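Local coordinates for protein phosphoribosylaminoimidazole-succinocarboxamide synthase (Pyrococcus horikoshii, PDB 3U54) that catalyses the ATP-dependent ligation of L-aspartate to a carboxylated aminoimidazole ribonucleotide, forming SAICAR in de novo purine biosynthesis, at residues 22-27 with 77-82; 81-86 with 185-190. All coordinates share one frame; numbering follows the deposited sequence.

Contact 1 pairs strands 22-27 and 77-81 in a four-stranded antiparallel sheet. Contact 2 begins where contact 1 ends: the chain leaves strand 77-81 and enters the six-stranded sheet through residues 81-86, which pack on residues 185-190. The two contacts share Lys82 and Glu81, whose OE2 binds a cadmium ion at 2.5 Å. Their centres are about 12 Å apart. They also meet in a packing contact, Met25 CE lying 3.3 Å from Asp190 O. In this family ATP binds in the cleft between the smaller and larger sheet domains. Residues 81-86 link the two sheets and so probably lie close to that cleft.

Contact 1 (22-27 with 77-82); sequences KLIMEF and RLIVEK. With CD (cadmium ion), chain I.
Leu23 and Val80 form a hydrogen-bonded antiparallel pair, with both side chains on one face of the sheet. A first torsion of 66° puts Leu23 CG between the backbone N and the carbonyl carbon, where it lies 3.7 Å from Val80 CG2. The CD1 branch of Leu23 reaches the same Val80 CG2 at 3.6 Å. Met25, a selenomethionine, shares this face. Its chain bends at chi3 (55°) and brings the terminal methyl in beside two residues of the other strand. Met25 CE is 3.7 Å from Leu78 CD1, and Met25 CE is 3.8 Å from Val80 CG1. Met25 runs alongside Leu78 but crosses Val80 at about a right angle. Phe27 approaches Leu78 obliquely, Phe27 CE2 being 3.8 Å from Leu78 CG.

The other face carries Ile24, Ile79, Glu26 and Arg77. Arg77 is extended from CG to NE, and Arg77 CD rests 3.8 Å from Ile24 CG2. OE2 of Glu26 meets the guanidinium at its edge, 3.3 Å from Arg77 NE, in a weak hydrogen bond that is part of a salt bridge. The carboxylate and guanidinium planes stand 87° apart.

Backbone bonds run both ways between Leu23 and Val80 and between Met25 and Leu78. The pair is central in its sheet, with strand 13-17 beyond 22-27 and strand 69-72 beyond 77-81. Four backbone bonds and the apolar side chains of Leu23, Met25, Leu78 and Val80 hold these strands together, with helix 45-62 reaching the Phe27-Leu78 end. The weak, nearly perpendicular ion pair probably adds little.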
# COMPACT_ATOMS: atom_id res chain seq x y z
N LYS A 22 11.55 33.71 -9.65
CA LYS A 22 11.57 34.36 -8.33
C LYS A 22 10.84 35.70 -8.23
O LYS A 22 10.57 36.36 -9.22
CB LYS A 22 13.01 34.52 -7.81
CG LYS A 22 13.85 35.56 -8.53
CD LYS A 22 15.17 35.79 -7.81
CE LYS A 22 16.26 34.79 -8.22
NZ LYS A 22 16.33 34.53 -9.70
N LEU A 23 10.56 36.10 -7.00
CA LEU A 23 9.85 37.34 -6.74
C LEU A 23 10.19 37.86 -5.35
O LEU A 23 10.84 37.17 -4.57
CB LEU A 23 8.34 37.13 -6.95
CG LEU A 23 7.58 36.20 -6.01
CD1 LEU A 23 6.78 37.01 -5.03
CD2 LEU A 23 6.65 35.25 -6.78
N ILE A 24 9.74 39.07 -5.05
CA ILE A 24 9.90 39.71 -3.76
C ILE A 24 8.58 39.72 -2.98
O ILE A 24 7.53 40.10 -3.53
CB ILE A 24 10.46 41.16 -3.93
CG1 ILE A 24 11.91 41.10 -4.42
CG2 ILE A 24 10.38 41.95 -2.61
CD1 ILE A 24 12.36 42.28 -5.21
N MSE A 25 8.65 39.31 -1.72
CA MSE A 25 7.51 39.31 -0.82
C MSE A 25 7.72 40.47 0.14
O MSE A 25 8.70 40.49 0.89
CB MSE A 25 7.43 37.98 -0.07
CG MSE A 25 6.17 37.78 0.75
SE MSE A 25 5.91 35.92 1.33
CE MSE A 25 7.55 35.57 2.23
N GLU A 26 6.83 41.45 0.11
CA GLU A 26 7.05 42.63 0.95
C GLU A 26 6.06 42.74 2.11
O GLU A 26 4.84 42.78 1.91
CB GLU A 26 7.08 43.92 0.11
CG GLU A 26 7.69 45.13 0.86
CD GLU A 26 7.46 46.45 0.13
OE1 GLU A 26 6.49 46.58 -0.64
OE2 GLU A 26 8.27 47.39 0.36
N PHE A 27 6.61 42.76 3.32
CA PHE A 27 5.79 42.81 4.52
C PHE A 27 5.47 44.25 4.88
O PHE A 27 6.36 45.10 4.94
CB PHE A 27 6.48 42.07 5.67
CG PHE A 27 6.55 40.58 5.47
CD1 PHE A 27 5.71 39.73 6.18
CD2 PHE A 27 7.44 40.02 4.57
CE1 PHE A 27 5.77 38.36 6.01
CE2 PHE A 27 7.51 38.65 4.40
CZ PHE A 27 6.67 37.82 5.13
N ARG A 77 11.59 42.78 3.26
CA ARG A 77 11.41 42.14 1.96
C ARG A 77 12.12 40.81 1.90
O ARG A 77 13.31 40.73 2.21
CB ARG A 77 11.91 43.01 0.82
CG ARG A 77 11.10 44.23 0.50
CD ARG A 77 11.71 44.93 -0.68
NE ARG A 77 10.95 46.10 -1.10
CZ ARG A 77 10.98 46.60 -2.33
NH1 ARG A 77 11.73 46.03 -3.26
NH2 ARG A 77 10.24 47.66 -2.64
N LEU A 78 11.40 39.77 1.49
CA LEU A 78 12.00 38.46 1.24
C LEU A 78 12.08 38.15 -0.26
O LEU A 78 11.20 38.53 -1.02
CB LEU A 78 11.22 37.37 1.97
CG LEU A 78 10.97 37.48 3.47
CD1 LEU A 78 10.81 36.09 3.98
CD2 LEU A 78 12.10 38.19 4.23
N ILE A 79 13.13 37.47 -0.67
CA ILE A 79 13.21 36.98 -2.02
C ILE A 79 12.78 35.53 -1.99
O ILE A 79 13.33 34.72 -1.27
CB ILE A 79 14.63 37.13 -2.62
CG1 ILE A 79 15.07 38.60 -2.60
CG2 ILE A 79 14.65 36.55 -4.05
CD1 ILE A 79 16.57 38.81 -2.56
N VAL A 80 11.78 35.22 -2.81
CA VAL A 80 11.11 33.94 -2.74
C VAL A 80 10.97 33.33 -4.12
O VAL A 80 10.68 34.01 -5.10
CB VAL A 80 9.71 34.06 -2.05
CG1 VAL A 80 9.87 34.38 -0.58
CG2 VAL A 80 8.86 35.11 -2.73
N GLU A 81 11.18 32.03 -4.20
CA GLU A 81 11.11 31.33 -5.46
C GLU A 81 9.68 31.30 -5.97
O GLU A 81 8.74 31.29 -5.19
CB GLU A 81 11.72 29.94 -5.31
CG GLU A 81 10.77 28.87 -4.91
CD GLU A 81 11.48 27.59 -4.69
OE1 GLU A 81 11.64 27.19 -3.53
OE2 GLU A 81 11.92 27.00 -5.68
N LYS A 82 9.53 31.33 -7.29
CA LYS A 82 8.20 31.37 -7.87
C LYS A 82 7.61 29.97 -7.99
O LYS A 82 8.30 29.02 -8.36
CB LYS A 82 8.20 32.07 -9.23
CG LYS A 82 6.82 32.45 -9.73
CD LYS A 82 6.90 33.09 -11.11
CE LYS A 82 5.51 33.23 -11.71
NZ LYS A 82 5.50 34.13 -12.91
CD CD I . 12.79 24.63 -5.47

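Contact 2 (81-86 with 185-190); sequences EKLDMY and DIVLAD. With CD (cadmium ion), chain I.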
# COMPACT_ATOMS: atom_id res chain seq x y z
N GLU A 81 11.18 32.03 -4.20
CA GLU A 81 11.11 31.33 -5.46
C GLU A 81 9.68 31.30 -5.97
O GLU A 81 8.74 31.29 -5.19
CB GLU A 81 11.72 29.94 -5.31
CG GLU A 81 10.77 28.87 -4.91
CD GLU A 81 11.48 27.59 -4.69
OE1 GLU A 81 11.64 27.19 -3.53
OE2 GLU A 81 11.92 27.00 -5.68
N LYS A 82 9.53 31.33 -7.29
CA LYS A 82 8.20 31.37 -7.87
C LYS A 82 7.61 29.97 -7.99
O LYS A 82 8.30 29.02 -8.36
CB LYS A 82 8.20 32.07 -9.23
CG LYS A 82 6.82 32.45 -9.73
CD LYS A 82 6.90 33.09 -11.11
CE LYS A 82 5.51 33.23 -11.71
NZ LYS A 82 5.50 34.13 -12.91
N LEU A 83 6.32 29.89 -7.70
CA LEU A 83 5.62 28.63 -7.52
C LEU A 83 4.32 28.59 -8.28
O LEU A 83 3.71 29.65 -8.52
CB LEU A 83 5.31 28.44 -6.03
CG LEU A 83 6.19 27.56 -5.14
CD1 LEU A 83 7.63 27.53 -5.51
CD2 LEU A 83 5.99 27.94 -3.69
N ASP A 84 3.92 27.37 -8.64
CA ASP A 84 2.57 27.04 -9.08
C ASP A 84 1.80 26.68 -7.80
O ASP A 84 1.94 25.59 -7.27
CB ASP A 84 2.62 25.85 -10.04
CG ASP A 84 1.26 25.26 -10.33
OD1 ASP A 84 0.27 26.03 -10.38
OD2 ASP A 84 1.17 24.02 -10.52
N MSE A 85 1.01 27.63 -7.33
CA MSE A 85 0.43 27.59 -5.99
C MSE A 85 -0.83 26.74 -5.90
O MSE A 85 -1.72 26.84 -6.78
CB MSE A 85 0.08 29.01 -5.52
CG MSE A 85 1.27 29.94 -5.32
SE MSE A 85 2.28 29.42 -3.77
CE MSE A 85 1.01 30.05 -2.44
N TYR A 86 -0.91 25.95 -4.83
CA TYR A 86 -2.15 25.25 -4.48
C TYR A 86 -3.16 26.22 -3.89
O TYR A 86 -2.81 27.05 -3.04
CB TYR A 86 -1.89 24.12 -3.47
CG TYR A 86 -1.10 22.96 -4.03
CD1 TYR A 86 -1.69 22.04 -4.89
CD2 TYR A 86 0.24 22.79 -3.68
CE1 TYR A 86 -0.97 20.96 -5.39
CE2 TYR A 86 0.97 21.73 -4.17
CZ TYR A 86 0.36 20.81 -5.03
OH TYR A 86 1.11 19.76 -5.51
N ASP A 185 8.27 19.10 -7.27
CA ASP A 185 8.38 19.06 -5.80
C ASP A 185 7.46 20.08 -5.14
O ASP A 185 7.36 21.21 -5.60
CB ASP A 185 9.84 19.30 -5.35
CG ASP A 185 10.76 18.14 -5.68
OD1 ASP A 185 10.35 16.97 -5.49
OD2 ASP A 185 11.90 18.38 -6.13
N ILE A 186 6.79 19.65 -4.07
CA ILE A 186 5.84 20.49 -3.29
C ILE A 186 6.60 21.34 -2.28
O ILE A 186 7.42 20.82 -1.55
CB ILE A 186 4.78 19.60 -2.61
CG1 ILE A 186 3.75 19.17 -3.65
CG2 ILE A 186 4.11 20.29 -1.40
CD1 ILE A 186 3.16 17.77 -3.39
N VAL A 187 6.31 22.64 -2.25
CA VAL A 187 7.15 23.63 -1.57
C VAL A 187 6.32 24.53 -0.65
O VAL A 187 5.33 25.13 -1.07
CB VAL A 187 7.93 24.50 -2.61
CG1 VAL A 187 8.85 25.51 -1.92
CG2 VAL A 187 8.76 23.63 -3.51
N LEU A 188 6.75 24.62 0.61
CA LEU A 188 6.11 25.50 1.58
C LEU A 188 6.33 26.98 1.24
O LEU A 188 7.43 27.40 0.90
CB LEU A 188 6.64 25.18 2.97
CG LEU A 188 6.11 25.99 4.15
CD1 LEU A 188 4.69 25.57 4.44
CD2 LEU A 188 7.00 25.78 5.36
N ALA A 189 5.27 27.77 1.35
CA ALA A 189 5.25 29.10 0.78
C ALA A 189 4.71 30.16 1.77
O ALA A 189 4.80 30.01 2.98
CB ALA A 189 4.44 29.06 -0.51
N ASP A 190 4.15 31.24 1.23
CA ASP A 190 3.57 32.33 2.02
C ASP A 190 4.46 32.76 3.21
O ASP A 190 5.64 33.02 3.02
CB ASP A 190 2.13 31.99 2.44
CG ASP A 190 1.35 33.19 2.92
OD1 ASP A 190 1.26 33.35 4.15
OD2 ASP A 190 0.83 33.98 2.10
CD CD I . 12.79 24.63 -5.47
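Val187 and Leu83 meet within a curled antiparallel sheet, where strand 169-180 pairs with both 84-93 and 186-188. Strand 186-188 forms a beta hairpin with strand 169-180. Residues 81-86 and 185-190 make no hydrogen bonds to each other. The touching parts, 81-86 and 186-189, run 107° apart and join through side chains.

Both Leu83 and Val187 point toward the opposite segment. Leu83 works through one methyl, CD2, which lies 4.1 Å from Val187 CB. The same Leu83 CD2 is 3.7 Å from Ala189 CB, so it sits against two residues that project from the same side of 185-190. Met85, a selenomethionine, adds its SE to Ala189 CB at 3.9 Å. Its chain is bent at chi2 and chi3, which curls the selenium back to the alanine.

Tyr86 fills the far end of the contact. Its first torsion (-68°) sets the ring beside the backbone N, and the ring is met at its edge by Ile186. CG1 of Ile186 lies near the ring plane, 3.3 Å from Tyr86 OH and 3.8 Å from Tyr86 CE2. The two side chains cross at about a right angle. The hydroxyl is hydrogen-bonded to Glu145, and helix 143-165 packs on both Tyr86 and Ile186. An alanine at Tyr86 is likely to leave Glu145 without this partner and to open a gap beside Ile186 and the helix.

At the other end Glu81 comes from the opposite direction to Val187, and its two carboxylate oxygens have different neighbours. Glu81 OE1 lies 3.6 Å from Val187 CG1, whereas Glu81 OE2 binds the cadmium ion at 2.5 Å.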